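Local structure of gamma-hexachlorocyclohexane dehydrochlorinase (Novosphingobium barchaimii LL02, 5KVB) at residues A[75-81]-A[102-108]; A[23-28]-A[120-124]; A[36-40]-A[64-68]. The protein probably catalyses two successive 1,2-anti dehydrochlorinations that turn the pollutant gamma-hexachlorocyclohexane (lindane) into 1,3,4,6-tetrachloro-1,4-cyclohexadiene by way of gamma-pentachlorocyclohexene. Residues are numbered along the deposited sequence.

Contact 1. Residues A[75-81]-A[102-108]; sequences WHDFIHY and LCLGNLV
Strands 77-81 and 102-107 run antiparallel at 177°, axes 4.6 Å apart; H76, where the chain turns a corner, and V108 leave the extended conformation. L102 pairs with Y81 (chi1 m) by two hydrogen bonds, Y81 N to L102 O 2.7 Å and L102 N to Y81 O 2.9 Å. C103 (t) faces H80 (m) in a non-hydrogen-bonded pair, its SG over the H80 ring, 3.7 Å from the centroid. L104 repeats the pattern with I79 (I79 N to L104 O 2.9 Å, L104 N to I79 O 3.0 Å). These are arms of the 75-89/94-107 hairpin in the curved sheet of an NTF2-like (SnoaL) fold. H80, the likely proton acceptor, extends from the same face as F78 (p) and C103, its ND1 hydrogen-bonded to D32. At G105, CA lies 3.9 Å from F78 CA, and a CB would clash with W75 CZ3 and F78 CB. N106 N donates to D77 O at 3.0 Å and N106 ND2 to D77 OD1 at 2.9 Å; D77 OD2 hydrogen-bonds to Y142 of the second subunit, N106 OD1 to S113, and N106 O accepts H76 N at 2.9 Å. L107 forms a non-hydrogen-bonded pair with W75 (m) and puts CD1 over its six-membered ring, 3.7 Å from the centroid. V108 lays CG2 over the H76 imidazole, 4.0 Å from its centroid, and water 1 joins V108 O to H76 NE2, 2.9 Å from each.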
# COMPACT_ATOMS: atom_id res chain seq x y z
N TRP A 75 -17.75 2.56 -15.84
CA TRP A 75 -17.81 2.15 -14.43
C TRP A 75 -18.76 3.01 -13.59
O TRP A 75 -18.80 4.24 -13.73
CB TRP A 75 -16.40 2.21 -13.80
CG TRP A 75 -15.34 1.37 -14.45
CD1 TRP A 75 -14.57 1.71 -15.52
CD2 TRP A 75 -14.91 0.06 -14.05
NE1 TRP A 75 -13.69 0.70 -15.82
CE2 TRP A 75 -13.89 -0.33 -14.94
CE3 TRP A 75 -15.30 -0.82 -13.04
CZ2 TRP A 75 -13.24 -1.57 -14.84
CZ3 TRP A 75 -14.66 -2.06 -12.94
CH2 TRP A 75 -13.65 -2.42 -13.84
N HIS A 76 -19.53 2.36 -12.72
CA HIS A 76 -20.30 3.09 -11.72
C HIS A 76 -19.33 3.76 -10.74
O HIS A 76 -19.52 4.92 -10.36
CB HIS A 76 -21.25 2.16 -10.95
CG HIS A 76 -22.38 1.62 -11.78
ND1 HIS A 76 -23.32 2.43 -12.38
CD2 HIS A 76 -22.74 0.35 -12.08
CE1 HIS A 76 -24.20 1.68 -13.03
NE2 HIS A 76 -23.86 0.42 -12.86
N ASP A 77 -18.31 3.01 -10.34
CA ASP A 77 -17.28 3.51 -9.44
C ASP A 77 -16.18 2.46 -9.33
O ASP A 77 -16.39 1.30 -9.68
CB ASP A 77 -17.86 3.81 -8.06
CG ASP A 77 -18.21 2.55 -7.31
OD1 ASP A 77 -19.32 2.01 -7.52
OD2 ASP A 77 -17.36 2.08 -6.52
N PHE A 78 -15.00 2.88 -8.87
CA PHE A 78 -13.91 1.96 -8.57
C PHE A 78 -12.93 2.58 -7.59
O PHE A 78 -13.01 3.78 -7.30
CB PHE A 78 -13.19 1.54 -9.86
CG PHE A 78 -12.85 2.67 -10.79
CD1 PHE A 78 -11.94 3.66 -10.43
CD2 PHE A 78 -13.42 2.74 -12.05
CE1 PHE A 78 -11.63 4.69 -11.30
CE2 PHE A 78 -13.11 3.76 -12.92
CZ PHE A 78 -12.22 4.74 -12.55
N ILE A 79 -12.01 1.76 -7.10
CA ILE A 79 -10.97 2.21 -6.19
C ILE A 79 -9.67 1.53 -6.59
O ILE A 79 -9.65 0.33 -6.88
CB ILE A 79 -11.35 1.91 -4.70
CG1 ILE A 79 -10.26 2.37 -3.73
CG2 ILE A 79 -11.65 0.43 -4.48
CD1 ILE A 79 -9.96 3.87 -3.74
N HIS A 80 -8.58 2.31 -6.64
CA HIS A 80 -7.25 1.79 -6.97
C HIS A 80 -6.33 1.90 -5.77
O HIS A 80 -6.05 3.01 -5.31
CB HIS A 80 -6.61 2.57 -8.13
CG HIS A 80 -7.26 2.35 -9.46
ND1 HIS A 80 -8.48 2.91 -9.79
CD2 HIS A 80 -6.84 1.67 -10.55
CE1 HIS A 80 -8.79 2.56 -11.03
NE2 HIS A 80 -7.81 1.82 -11.52
N TYR A 81 -5.85 0.76 -5.30
CA TYR A 81 -4.89 0.71 -4.20
C TYR A 81 -3.47 0.55 -4.75
O TYR A 81 -3.13 -0.50 -5.30
CB TYR A 81 -5.23 -0.45 -3.25
CG TYR A 81 -6.61 -0.37 -2.62
CD1 TYR A 81 -6.87 0.51 -1.57
CD2 TYR A 81 -7.65 -1.19 -3.06
CE1 TYR A 81 -8.13 0.59 -0.98
CE2 TYR A 81 -8.91 -1.11 -2.49
CZ TYR A 81 -9.14 -0.23 -1.44
OH TYR A 81 -10.39 -0.15 -0.85
N LEU A 102 -3.91 -2.62 -7.15
CA LEU A 102 -5.08 -3.49 -6.99
C LEU A 102 -6.33 -2.63 -7.16
O LEU A 102 -6.52 -1.64 -6.44
CB LEU A 102 -5.08 -4.18 -5.62
CG LEU A 102 -6.32 -5.00 -5.27
CD1 LEU A 102 -6.50 -6.19 -6.23
CD2 LEU A 102 -6.22 -5.48 -3.81
N CYS A 103 -7.18 -2.97 -8.13
CA CYS A 103 -8.38 -2.19 -8.38
C CYS A 103 -9.63 -3.03 -8.15
O CYS A 103 -9.71 -4.17 -8.62
CB CYS A 103 -8.37 -1.64 -9.82
SG CYS A 103 -9.92 -0.77 -10.31
N LEU A 104 -10.57 -2.46 -7.40
CA LEU A 104 -11.88 -3.08 -7.20
C LEU A 104 -12.93 -2.16 -7.79
O LEU A 104 -12.86 -0.95 -7.57
CB LEU A 104 -12.18 -3.30 -5.72
CG LEU A 104 -11.12 -4.08 -4.94
CD1 LEU A 104 -11.52 -4.18 -3.47
CD2 LEU A 104 -10.88 -5.47 -5.55
N GLY A 105 -13.89 -2.69 -8.53
CA GLY A 105 -14.86 -1.80 -9.14
C GLY A 105 -16.16 -2.44 -9.58
O GLY A 105 -16.30 -3.66 -9.62
N ASN A 106 -17.09 -1.56 -9.90
CA ASN A 106 -18.43 -1.93 -10.35
C ASN A 106 -18.60 -1.51 -11.81
O ASN A 106 -18.76 -0.32 -12.11
CB ASN A 106 -19.48 -1.27 -9.46
CG ASN A 106 -19.46 -1.79 -8.03
OD1 ASN A 106 -19.31 -2.99 -7.81
ND2 ASN A 106 -19.58 -0.88 -7.06
N LEU A 107 -18.52 -2.48 -12.71
CA LEU A 107 -18.64 -2.27 -14.16
C LEU A 107 -20.09 -2.07 -14.57
O LEU A 107 -20.98 -2.78 -14.08
CB LEU A 107 -18.04 -3.47 -14.90
CG LEU A 107 -17.68 -3.38 -16.39
CD1 LEU A 107 -16.47 -2.47 -16.60
CD2 LEU A 107 -17.41 -4.77 -16.94
N VAL A 108 -20.36 -1.12 -15.46
CA VAL A 108 -21.72 -0.90 -15.94
C VAL A 108 -22.24 -2.09 -16.76
O VAL A 108 -23.32 -2.63 -16.48
CB VAL A 108 -21.82 0.38 -16.80
CG1 VAL A 108 -23.20 0.51 -17.42
CG2 VAL A 108 -21.51 1.61 -15.95
O HOH W 1 -25.15 -1.46 -14.63

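Contact 2. Residues A[23-28]-A[120-124]; sequences LYSDQL and YTSEY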
# COMPACT_ATOMS: atom_id res chain seq x y z
N LEU A 23 3.03 12.72 -6.91
CA LEU A 23 2.48 12.72 -8.28
C LEU A 23 1.73 11.43 -8.55
O LEU A 23 0.61 11.43 -9.10
CB LEU A 23 3.60 12.88 -9.33
CG LEU A 23 4.29 14.25 -9.38
CD1 LEU A 23 5.55 14.14 -10.24
CD2 LEU A 23 3.35 15.32 -9.96
N TYR A 24 2.36 10.31 -8.18
CA TYR A 24 1.80 9.01 -8.47
C TYR A 24 0.51 8.75 -7.68
O TYR A 24 -0.49 8.30 -8.24
CB TYR A 24 2.85 7.94 -8.19
CG TYR A 24 2.44 6.54 -8.56
CD1 TYR A 24 2.58 6.06 -9.86
CD2 TYR A 24 1.92 5.69 -7.60
CE1 TYR A 24 2.21 4.75 -10.18
CE2 TYR A 24 1.56 4.40 -7.92
CZ TYR A 24 1.71 3.94 -9.19
OH TYR A 24 1.34 2.65 -9.47
N SER A 25 0.51 9.05 -6.39
CA SER A 25 -0.73 8.92 -5.64
C SER A 25 -1.81 9.86 -6.17
O SER A 25 -2.99 9.48 -6.20
CB SER A 25 -0.48 9.16 -4.15
OG SER A 25 0.20 8.04 -3.60
N ASP A 26 -1.42 11.05 -6.63
CA ASP A 26 -2.38 12.02 -7.19
C ASP A 26 -3.05 11.47 -8.46
O ASP A 26 -4.22 11.75 -8.71
CB ASP A 26 -1.70 13.37 -7.49
CG ASP A 26 -1.53 14.25 -6.26
OD1 ASP A 26 -2.11 13.92 -5.19
OD2 ASP A 26 -0.82 15.28 -6.35
N GLN A 27 -2.32 10.67 -9.24
CA GLN A 27 -2.92 10.02 -10.41
C GLN A 27 -4.05 9.09 -9.96
O GLN A 27 -5.16 9.15 -10.49
CB GLN A 27 -1.87 9.25 -11.21
CG GLN A 27 -2.32 8.83 -12.64
CD GLN A 27 -3.19 7.58 -12.69
OE1 GLN A 27 -3.24 6.80 -11.75
NE2 GLN A 27 -3.88 7.38 -13.82
N LEU A 28 -3.76 8.23 -8.99
CA LEU A 28 -4.75 7.26 -8.54
C LEU A 28 -5.96 7.94 -7.89
O LEU A 28 -7.11 7.61 -8.19
CB LEU A 28 -4.12 6.26 -7.56
CG LEU A 28 -3.39 5.05 -8.16
CD1 LEU A 28 -2.15 5.46 -8.93
CD2 LEU A 28 -3.04 4.02 -7.10
N TYR A 120 1.79 -0.56 -13.13
CA TYR A 120 1.96 0.78 -13.69
C TYR A 120 3.45 1.08 -13.87
O TYR A 120 4.22 1.03 -12.91
CB TYR A 120 1.35 1.86 -12.78
CG TYR A 120 -0.17 1.98 -12.77
CD1 TYR A 120 -0.98 0.96 -13.25
CD2 TYR A 120 -0.78 3.13 -12.28
CE1 TYR A 120 -2.38 1.09 -13.23
CE2 TYR A 120 -2.16 3.27 -12.27
CZ TYR A 120 -2.95 2.25 -12.74
OH TYR A 120 -4.32 2.38 -12.71
N THR A 121 3.84 1.37 -15.11
CA THR A 121 5.22 1.69 -15.45
C THR A 121 5.27 3.18 -15.84
O THR A 121 4.60 3.60 -16.78
CB THR A 121 5.73 0.82 -16.61
OG1 THR A 121 5.55 -0.57 -16.28
CG2 THR A 121 7.19 1.05 -16.85
N SER A 122 6.02 3.97 -15.08
CA SER A 122 5.94 5.43 -15.19
C SER A 122 7.31 6.08 -15.44
O SER A 122 8.34 5.48 -15.16
CB SER A 122 5.30 6.01 -13.92
OG SER A 122 5.98 5.58 -12.75
N GLU A 123 7.30 7.30 -15.97
CA GLU A 123 8.50 8.11 -16.12
C GLU A 123 8.15 9.53 -15.68
O GLU A 123 7.04 10.02 -15.93
CB GLU A 123 9.02 8.12 -17.57
CG GLU A 123 10.36 8.84 -17.74
CD GLU A 123 10.70 9.13 -19.21
OE1 GLU A 123 11.34 8.27 -19.86
OE2 GLU A 123 10.32 10.22 -19.71
N TYR A 124 9.12 10.17 -15.03
CA TYR A 124 8.99 11.54 -14.54
C TYR A 124 10.18 12.34 -15.01
O TYR A 124 11.30 11.83 -15.04
CB TYR A 124 8.90 11.56 -13.00
CG TYR A 124 7.90 10.55 -12.47
CD1 TYR A 124 8.28 9.23 -12.25
CD2 TYR A 124 6.58 10.92 -12.24
CE1 TYR A 124 7.36 8.30 -11.80
CE2 TYR A 124 5.64 9.98 -11.78
CZ TYR A 124 6.06 8.68 -11.56
OH TYR A 124 5.16 7.74 -11.13
O HOH W 2 -5.35 4.87 -11.77
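Helical residues 23-28 cross strand 120-124 at 129°, the axes 11.4 Å apart at closest approach; even the nearest CA atoms, Y24 and S122, are 8.7 Å apart, so long side chains must fill the gap. Y24, with chi1 t, reaches across to put OH 3.4 Å from Y120 CB, and its CD1 lies 3.3 Å from Y124 OH. That second hydroxyl is held within the strand by a hydrogen bond to S122 OG, 2.8 Å from Y124 OH. This is helix 10-33 lying in the concave side of the curved sheet, the cone-like packing of the NTF2-like fold, with V101 of strand 94-107 touching both Y24 and Y120. One residue before Y24, L23 CD1 packs on Y124 CD2 at 3.9 Å. Further along, L28 CD1 meets Y120 CE2 at 4.0 Å, and both residues also touch the probable catalytic base H80. Q27 OE1 approaches the Y120 ring edge at CE2, 3.7 Å away, and water 2 bridges Q27 OE1 and Y120 OH, 2.9 Å from each.

Contact 3. Residues A[36-40]-A[64-68]; sequences EGRLA and LDLVN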
# COMPACT_ATOMS: atom_id res chain seq x y z
N GLU A 36 -10.84 16.48 -11.34
CA GLU A 36 -10.17 16.86 -12.58
C GLU A 36 -8.98 17.77 -12.34
O GLU A 36 -7.97 17.65 -13.04
CB GLU A 36 -11.18 17.51 -13.54
CG GLU A 36 -12.07 16.48 -14.23
CD GLU A 36 -13.12 17.12 -15.12
OE1 GLU A 36 -13.66 18.18 -14.74
OE2 GLU A 36 -13.38 16.57 -16.21
N GLY A 37 -9.06 18.65 -11.35
CA GLY A 37 -7.95 19.53 -11.01
C GLY A 37 -6.70 18.78 -10.56
O GLY A 37 -5.59 19.06 -11.03
N ARG A 38 -6.88 17.83 -9.65
CA ARG A 38 -5.76 17.04 -9.16
C ARG A 38 -5.15 16.23 -10.30
O ARG A 38 -3.93 16.19 -10.46
CB ARG A 38 -6.20 16.11 -8.02
CG ARG A 38 -5.06 15.23 -7.47
CD ARG A 38 -5.52 14.22 -6.40
NE ARG A 38 -6.20 14.87 -5.27
CZ ARG A 38 -5.60 15.26 -4.15
NH1 ARG A 38 -4.30 15.07 -3.97
NH2 ARG A 38 -6.31 15.83 -3.19
N LEU A 39 -6.00 15.58 -11.09
CA LEU A 39 -5.52 14.73 -12.18
C LEU A 39 -4.79 15.52 -13.27
O LEU A 39 -3.80 15.03 -13.83
CB LEU A 39 -6.70 13.95 -12.79
CG LEU A 39 -6.40 12.94 -13.90
CD1 LEU A 39 -5.35 11.89 -13.49
CD2 LEU A 39 -7.68 12.26 -14.33
N ALA A 40 -5.26 16.72 -13.58
CA ALA A 40 -4.64 17.53 -14.63
C ALA A 40 -3.27 18.07 -14.21
O ALA A 40 -2.40 18.27 -15.06
CB ALA A 40 -5.55 18.69 -15.03
N LEU A 64 -7.65 13.83 -19.22
CA LEU A 64 -9.07 14.06 -18.93
C LEU A 64 -9.98 13.51 -20.03
O LEU A 64 -11.09 13.03 -19.75
CB LEU A 64 -9.33 15.56 -18.72
CG LEU A 64 -8.69 16.12 -17.44
CD1 LEU A 64 -9.06 17.58 -17.25
CD2 LEU A 64 -9.09 15.30 -16.22
N ASP A 65 -9.52 13.54 -21.28
CA ASP A 65 -10.27 12.94 -22.38
C ASP A 65 -10.43 11.43 -22.18
O ASP A 65 -11.52 10.88 -22.34
CB ASP A 65 -9.57 13.23 -23.70
CG ASP A 65 -10.41 12.83 -24.90
OD1 ASP A 65 -11.63 13.13 -24.90
OD2 ASP A 65 -9.86 12.23 -25.84
N LEU A 66 -9.34 10.77 -21.81
CA LEU A 66 -9.35 9.34 -21.57
C LEU A 66 -10.32 8.95 -20.47
O LEU A 66 -11.11 8.02 -20.63
CB LEU A 66 -7.94 8.84 -21.22
CG LEU A 66 -7.83 7.38 -20.77
CD1 LEU A 66 -8.29 6.43 -21.88
CD2 LEU A 66 -6.41 7.06 -20.32
N VAL A 67 -10.27 9.64 -19.33
CA VAL A 67 -11.13 9.22 -18.23
C VAL A 67 -12.60 9.64 -18.47
O VAL A 67 -13.50 8.84 -18.22
CB VAL A 67 -10.63 9.73 -16.87
CG1 VAL A 67 -9.32 9.05 -16.51
CG2 VAL A 67 -10.45 11.24 -16.86
N ASN A 68 -12.85 10.83 -19.01
CA ASN A 68 -14.24 11.24 -19.23
C ASN A 68 -14.97 10.47 -20.33
O ASN A 68 -16.20 10.29 -20.25
CB ASN A 68 -14.31 12.74 -19.56
CG ASN A 68 -14.34 13.60 -18.32
OD1 ASN A 68 -15.34 13.65 -17.60
ND2 ASN A 68 -13.25 14.30 -18.06
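L64 has the most surface buried here, and the contact is built around its isobutyl group. Its CA-to-CB bond points sideways, but chi1 m and chi2 t carry the methyls across to helix 36-40, where CD2 lies 3.8 Å from both E36 CG and L39 CD2 and CD1 lies 4.3 Å from A40 CB. E36, L39 and A40 lie within about one turn and so present one side of their short helix to this leucine. E36, next in buried area, does two jobs: its CG packs on L64, and its carboxylate reaches across to accept a hydrogen bond from N68, ND2 to OE2 2.9 Å. The same N68 ND2 donates to L64 O at 3.0 Å, within its own helix, so the amide is held in place for E36. L39, with CA-to-CB toward helix 59-71, adds a second apolar step, its CD2 3.9 Å from V67 CG2; both L39 and V67 also rest on V31 of helix 10-33. The axes of the two segments stay 11.3 Å apart and cross at 134°, with the closest CA pair, E36 and L64, at 7.0 Å. The contact joins the short helix that follows helix 10-33 to helix 59-71 within the NTF2-like fold. Aliphatic packing makes up its inner part, and the single hydrogen bond, from a neutral amide to an exposed carboxylate, closes its outer margin without burying the charge.

Contact 2 is the buried one, its centre about 5 Å from the centre of the chain; contacts 1 and 3, centred about 13 and 11 Å out, are partly buried. Contacts 1 and 2 share the sheet through strands 94-107 and 113-127, and meet where H80 CD2 lies 3.4 Å from Y120 OH, at the probable catalytic base. Contact 3 joins contact 2 mainly through the salt bridge of D26 OD1 with R38 NH1, 2.8 Å apart, Q27 O also packing on L39 CD1, and does not touch contact 1. Chemistry follows place: backbone hydrogen bonds dominate between strands, tyrosines and a bridging water span helix and sheet, and leucines with one amide-carboxylate bond join helices 36-40 and 59-71.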